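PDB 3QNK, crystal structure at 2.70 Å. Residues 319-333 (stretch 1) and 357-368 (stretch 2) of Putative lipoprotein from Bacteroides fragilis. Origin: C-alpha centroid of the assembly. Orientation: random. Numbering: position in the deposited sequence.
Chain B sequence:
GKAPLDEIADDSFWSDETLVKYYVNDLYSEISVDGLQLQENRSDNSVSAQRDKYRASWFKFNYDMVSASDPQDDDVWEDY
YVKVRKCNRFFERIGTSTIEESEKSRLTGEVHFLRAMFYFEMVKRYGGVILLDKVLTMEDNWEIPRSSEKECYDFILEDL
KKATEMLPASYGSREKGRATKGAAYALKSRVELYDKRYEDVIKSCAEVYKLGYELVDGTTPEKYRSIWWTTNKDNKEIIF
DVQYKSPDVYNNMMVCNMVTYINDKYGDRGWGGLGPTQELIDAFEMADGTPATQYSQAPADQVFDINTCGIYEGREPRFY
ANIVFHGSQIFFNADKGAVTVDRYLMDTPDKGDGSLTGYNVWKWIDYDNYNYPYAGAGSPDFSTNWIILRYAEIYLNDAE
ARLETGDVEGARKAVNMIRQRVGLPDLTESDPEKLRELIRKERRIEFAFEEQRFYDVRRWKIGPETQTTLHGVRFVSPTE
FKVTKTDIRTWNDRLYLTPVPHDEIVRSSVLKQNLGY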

# COMPACT_ATOMS: atom_id res chain seq x y z
N PHE B 319 7.26 -36.76 -1.08
CA PHE B 319 7.11 -36.55 -2.51
C PHE B 319 5.62 -36.42 -2.86
O PHE B 319 5.22 -35.42 -3.43
CB PHE B 319 7.78 -37.66 -3.32
CG PHE B 319 7.46 -37.58 -4.79
CD1 PHE B 319 8.12 -36.67 -5.62
CD2 PHE B 319 6.46 -38.38 -5.35
CE1 PHE B 319 7.82 -36.59 -6.97
CE2 PHE B 319 6.15 -38.28 -6.71
CZ PHE B 319 6.85 -37.40 -7.51
N TYR B 320 4.80 -37.43 -2.48
CA TYR B 320 3.36 -37.50 -2.74
C TYR B 320 2.60 -36.48 -1.90
O TYR B 320 1.49 -36.10 -2.26
CB TYR B 320 2.81 -38.93 -2.49
CG TYR B 320 3.56 -39.97 -3.31
CD1 TYR B 320 3.37 -40.09 -4.68
CD2 TYR B 320 4.57 -40.74 -2.73
CE1 TYR B 320 4.10 -41.00 -5.44
CE2 TYR B 320 5.31 -41.66 -3.48
CZ TYR B 320 5.07 -41.78 -4.83
OH TYR B 320 5.87 -42.65 -5.54
N ALA B 321 3.22 -36.02 -0.82
CA ALA B 321 2.67 -35.02 0.08
C ALA B 321 2.82 -33.62 -0.48
O ALA B 321 2.00 -32.76 -0.17
CB ALA B 321 3.36 -35.10 1.44
N ASN B 322 3.87 -33.37 -1.27
CA ASN B 322 4.16 -32.05 -1.82
C ASN B 322 3.81 -31.84 -3.30
O ASN B 322 3.55 -30.70 -3.71
CB ASN B 322 5.66 -31.78 -1.71
CG ASN B 322 6.15 -31.36 -0.36
OD1 ASN B 322 6.43 -30.19 -0.16
ND2 ASN B 322 6.37 -32.32 0.53
N ILE B 323 3.95 -32.91 -4.13
CA ILE B 323 3.85 -32.76 -5.57
C ILE B 323 2.56 -33.33 -6.16
O ILE B 323 2.23 -34.50 -5.94
CB ILE B 323 5.11 -33.42 -6.23
CG1 ILE B 323 6.46 -32.93 -5.62
CG2 ILE B 323 5.12 -33.30 -7.75
CD1 ILE B 323 6.70 -31.38 -5.52
N VAL B 324 1.87 -32.49 -6.96
CA VAL B 324 0.73 -32.83 -7.80
C VAL B 324 1.35 -33.03 -9.20
O VAL B 324 1.91 -32.07 -9.78
CB VAL B 324 -0.41 -31.77 -7.78
CG1 VAL B 324 -1.54 -32.14 -8.75
CG2 VAL B 324 -0.95 -31.55 -6.38
N PHE B 325 1.32 -34.29 -9.70
CA PHE B 325 1.93 -34.68 -10.99
C PHE B 325 0.91 -35.40 -11.92
O PHE B 325 -0.22 -35.65 -11.53
CB PHE B 325 3.17 -35.57 -10.74
CG PHE B 325 2.85 -36.72 -9.81
CD1 PHE B 325 2.26 -37.88 -10.28
CD2 PHE B 325 3.13 -36.62 -8.44
CE1 PHE B 325 1.92 -38.90 -9.41
CE2 PHE B 325 2.79 -37.65 -7.58
CZ PHE B 325 2.16 -38.78 -8.07
N HIS B 326 1.31 -35.68 -13.17
CA HIS B 326 0.46 -36.36 -14.14
C HIS B 326 -0.01 -37.66 -13.53
O HIS B 326 0.81 -38.49 -13.16
CB HIS B 326 1.22 -36.60 -15.43
CG HIS B 326 0.40 -37.26 -16.50
ND1 HIS B 326 -0.57 -36.55 -17.20
CD2 HIS B 326 0.43 -38.53 -16.97
CE1 HIS B 326 -1.08 -37.41 -18.07
NE2 HIS B 326 -0.52 -38.60 -17.97
N GLY B 327 -1.32 -37.78 -13.38
CA GLY B 327 -1.92 -38.99 -12.81
C GLY B 327 -2.28 -38.91 -11.34
O GLY B 327 -2.82 -39.88 -10.81
N SER B 328 -1.98 -37.78 -10.68
CA SER B 328 -2.33 -37.56 -9.27
C SER B 328 -3.84 -37.43 -9.11
O SER B 328 -4.50 -36.72 -9.90
CB SER B 328 -1.70 -36.28 -8.71
OG SER B 328 -0.29 -36.26 -8.66
N GLN B 329 -4.38 -38.07 -8.07
CA GLN B 329 -5.77 -37.94 -7.67
C GLN B 329 -5.85 -36.95 -6.52
O GLN B 329 -5.10 -37.08 -5.53
CB GLN B 329 -6.34 -39.27 -7.28
CG GLN B 329 -6.85 -40.02 -8.46
CD GLN B 329 -7.33 -41.35 -8.01
OE1 GLN B 329 -6.53 -42.25 -7.75
NE2 GLN B 329 -8.65 -41.48 -7.86
N ILE B 330 -6.73 -35.94 -6.67
CA ILE B 330 -6.98 -34.87 -5.70
C ILE B 330 -8.49 -34.69 -5.56
O ILE B 330 -9.24 -35.17 -6.40
CB ILE B 330 -6.26 -33.56 -6.11
CG1 ILE B 330 -6.62 -33.12 -7.55
CG2 ILE B 330 -4.72 -33.69 -5.93
CD1 ILE B 330 -6.25 -31.73 -7.90
N PHE B 331 -8.94 -33.99 -4.49
CA PHE B 331 -10.33 -33.64 -4.16
C PHE B 331 -11.21 -34.87 -3.89
O PHE B 331 -12.37 -34.91 -4.29
CB PHE B 331 -10.96 -32.74 -5.24
CG PHE B 331 -10.54 -31.30 -5.14
CD1 PHE B 331 -10.86 -30.54 -4.01
CD2 PHE B 331 -9.87 -30.67 -6.19
CE1 PHE B 331 -10.51 -29.18 -3.93
CE2 PHE B 331 -9.52 -29.32 -6.11
CZ PHE B 331 -9.84 -28.59 -4.98
N PHE B 332 -10.66 -35.83 -3.12
CA PHE B 332 -11.32 -37.08 -2.74
C PHE B 332 -12.64 -36.86 -2.04
O PHE B 332 -13.61 -37.58 -2.33
CB PHE B 332 -10.42 -37.87 -1.80
CG PHE B 332 -9.02 -38.13 -2.30
CD1 PHE B 332 -8.78 -39.13 -3.24
CD2 PHE B 332 -7.95 -37.41 -1.81
CE1 PHE B 332 -7.48 -39.38 -3.69
CE2 PHE B 332 -6.65 -37.67 -2.25
CZ PHE B 332 -6.42 -38.66 -3.18
N ASN B 333 -12.68 -35.89 -1.10
CA ASN B 333 -13.85 -35.61 -0.25
C ASN B 333 -14.62 -34.33 -0.69
O ASN B 333 -15.23 -33.62 0.13
CB ASN B 333 -13.44 -35.55 1.23
CG ASN B 333 -12.98 -36.90 1.75
OD1 ASN B 333 -13.74 -37.87 1.84
ND2 ASN B 333 -11.70 -37.00 2.10
N THR B 357 5.76 -26.36 -15.65
CA THR B 357 6.72 -27.41 -15.26
C THR B 357 6.19 -28.81 -15.35
O THR B 357 7.00 -29.72 -15.38
CB THR B 357 7.24 -27.18 -13.85
OG1 THR B 357 6.22 -27.49 -12.90
CG2 THR B 357 7.77 -25.75 -13.65
N GLY B 358 4.86 -28.98 -15.34
CA GLY B 358 4.19 -30.27 -15.34
C GLY B 358 3.86 -30.73 -13.94
O GLY B 358 3.45 -31.88 -13.74
N TYR B 359 4.02 -29.81 -12.96
CA TYR B 359 3.76 -30.04 -11.54
C TYR B 359 3.05 -28.86 -10.92
O TYR B 359 3.20 -27.74 -11.41
CB TYR B 359 5.09 -30.27 -10.75
CG TYR B 359 5.95 -31.37 -11.32
CD1 TYR B 359 5.61 -32.71 -11.17
CD2 TYR B 359 7.07 -31.07 -12.11
CE1 TYR B 359 6.35 -33.72 -11.77
CE2 TYR B 359 7.83 -32.08 -12.70
CZ TYR B 359 7.47 -33.41 -12.51
OH TYR B 359 8.18 -34.44 -13.08
N ASN B 360 2.34 -29.11 -9.80
CA ASN B 360 1.68 -28.12 -8.94
C ASN B 360 1.98 -28.51 -7.51
O ASN B 360 2.31 -29.68 -7.26
CB ASN B 360 0.17 -28.05 -9.17
CG ASN B 360 -0.22 -27.43 -10.47
OD1 ASN B 360 -0.41 -28.13 -11.45
ND2 ASN B 360 -0.38 -26.12 -10.50
N VAL B 361 1.86 -27.56 -6.58
CA VAL B 361 2.09 -27.84 -5.16
C VAL B 361 0.84 -28.59 -4.54
O VAL B 361 -0.30 -28.42 -5.00
CB VAL B 361 2.42 -26.52 -4.40
CG1 VAL B 361 1.20 -25.60 -4.35
CG2 VAL B 361 2.92 -26.80 -3.00
N TRP B 362 1.09 -29.44 -3.53
CA TRP B 362 0.06 -30.06 -2.67
C TRP B 362 0.20 -29.39 -1.24
O TRP B 362 -0.30 -28.27 -1.02
CB TRP B 362 0.17 -31.60 -2.62
CG TRP B 362 -1.07 -32.25 -2.11
CD1 TRP B 362 -1.92 -31.77 -1.15
CD2 TRP B 362 -1.63 -33.49 -2.56
NE1 TRP B 362 -2.98 -32.64 -0.98
CE2 TRP B 362 -2.82 -33.71 -1.82
CE3 TRP B 362 -1.30 -34.41 -3.58
CZ2 TRP B 362 -3.65 -34.83 -2.03
CZ3 TRP B 362 -2.09 -35.53 -3.76
CH2 TRP B 362 -3.25 -35.74 -2.99
N LYS B 363 0.95 -30.06 -0.32
CA LYS B 363 1.28 -29.63 1.04
C LYS B 363 0.09 -28.95 1.78
O LYS B 363 -0.83 -29.63 2.21
CB LYS B 363 2.51 -28.70 1.04
CG LYS B 363 3.59 -29.18 2.00
CD LYS B 363 4.41 -28.03 2.48
CE LYS B 363 5.63 -28.47 3.27
NZ LYS B 363 6.54 -29.41 2.58
N TRP B 364 0.11 -27.61 1.87
CA TRP B 364 -0.90 -26.83 2.57
C TRP B 364 -2.20 -26.66 1.76
O TRP B 364 -3.11 -26.01 2.27
CB TRP B 364 -0.33 -25.48 3.04
CG TRP B 364 0.66 -24.86 2.10
CD1 TRP B 364 2.03 -24.96 2.15
CD2 TRP B 364 0.36 -24.16 0.88
NE1 TRP B 364 2.59 -24.32 1.06
CE2 TRP B 364 1.59 -23.82 0.27
CE3 TRP B 364 -0.84 -23.77 0.27
CZ2 TRP B 364 1.65 -23.08 -0.91
CZ3 TRP B 364 -0.78 -23.03 -0.90
CH2 TRP B 364 0.46 -22.70 -1.48
N ILE B 365 -2.31 -27.24 0.54
CA ILE B 365 -3.60 -27.24 -0.16
C ILE B 365 -4.31 -28.54 0.27
O ILE B 365 -3.79 -29.63 0.02
CB ILE B 365 -3.54 -27.07 -1.70
CG1 ILE B 365 -2.89 -25.73 -2.08
CG2 ILE B 365 -4.98 -27.13 -2.28
CD1 ILE B 365 -2.55 -25.56 -3.55
N ASP B 366 -5.45 -28.42 0.99
CA ASP B 366 -6.21 -29.55 1.52
C ASP B 366 -7.05 -30.24 0.43
O ASP B 366 -8.28 -30.22 0.48
CB ASP B 366 -7.09 -29.11 2.70
CG ASP B 366 -7.53 -30.19 3.68
OD1 ASP B 366 -7.37 -31.41 3.34
OD2 ASP B 366 -8.03 -29.84 4.78
N TYR B 367 -6.37 -30.88 -0.54
CA TYR B 367 -6.98 -31.68 -1.59
C TYR B 367 -7.55 -32.99 -0.98
O TYR B 367 -8.36 -33.67 -1.61
CB TYR B 367 -5.97 -32.02 -2.67
CG TYR B 367 -5.55 -30.90 -3.58
CD1 TYR B 367 -6.49 -30.17 -4.31
CD2 TYR B 367 -4.20 -30.65 -3.83
CE1 TYR B 367 -6.10 -29.18 -5.21
CE2 TYR B 367 -3.80 -29.65 -4.73
CZ TYR B 367 -4.76 -28.93 -5.42
OH TYR B 367 -4.38 -27.95 -6.30
N ASP B 368 -7.13 -33.33 0.25
CA ASP B 368 -7.63 -34.51 0.95
C ASP B 368 -9.08 -34.31 1.42
O ASP B 368 -9.92 -35.18 1.19
CB ASP B 368 -6.74 -34.84 2.17
CG ASP B 368 -5.36 -35.36 1.84
OD1 ASP B 368 -5.25 -36.49 1.34
OD2 ASP B 368 -4.37 -34.64 2.12
O HOH W 1 3.75 -34.51 -13.98

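Stretch 2 enters the contact at G358, whose phi of 94° would jam a CB against the preceding carbonyl oxygen; glycine suits this bend. Its carbonyl is joined to stretch 1 through a single water, which accepts from H326 N (2.8 Å) and donates to G358 O (2.7 Å). Y359 follows, its backbone nitrogen held by T357 OG1 at 3.2 Å. Its ring packs against stretch 1 without laying a face on it: F325 CB lies at the ring edge, 3.8 Å from Y359 CD1, and I323 CG2 is 3.5 Å from the same CD1. The Y359 hydroxyl is satisfied elsewhere in the structure.

N360 and V361 form a short antiparallel ladder with V324 and I323. N360 and V324 are the hydrogen-bonded pair, V324 N giving to N360 O (2.9 Å) and N360 N to V324 O (3.0 Å), so each residue both donates and accepts. Their side chains share one face of the sheet, with CB of V324 and CB of N360 4.0 Å apart; the buried amide of N360 finds its partners elsewhere. V361, paired with I323 without hydrogen bonds, turns its side chain away, and its CA instead approaches N322 O at 3.5 Å.

The ladder then gives way to the end of the stretch 1 helix. W362 N donates to N322 O (2.8 Å). W362 points toward stretch 1 and has the largest area covered across the contact. A large flat side chain suits this place: I330 CG2 sits over the face of its six-membered ring, 4.0 Å from the centroid, F332 CE2 meets the ring edge 4.0 Å from W362 CH2, and V324 CG2 packs 3.9 Å from W362 CB.

K363 N donates to A321 O (2.9 Å), so two carbonyls from the helix's last turn are used by stretch 2. K363 also extends its long chain to bring NZ within 2.9 Å of N322 OD1, a hydrogen bond that gives this buried amine a polar partner. A type II' turn from W362 to I365, closed by I365 N to W362 O (2.7 Å), then redirects the chain.

Y367 forms the second aromatic centre. I330 CD1 lies over its face, 4.0 Å from the ring centroid, so the branched I330 serves both aromatic rings. The edge of Y367 meets the face of F331, with planes at 83°, and V324 CG2 reaches Y367 CE2 at 3.8 Å. Y367 O accepts weak bonds from F331 N (3.0 Å) and F332 N (3.5 Å). Finally, D368 O receives N333 ND2 at 2.7 Å, securing the far end.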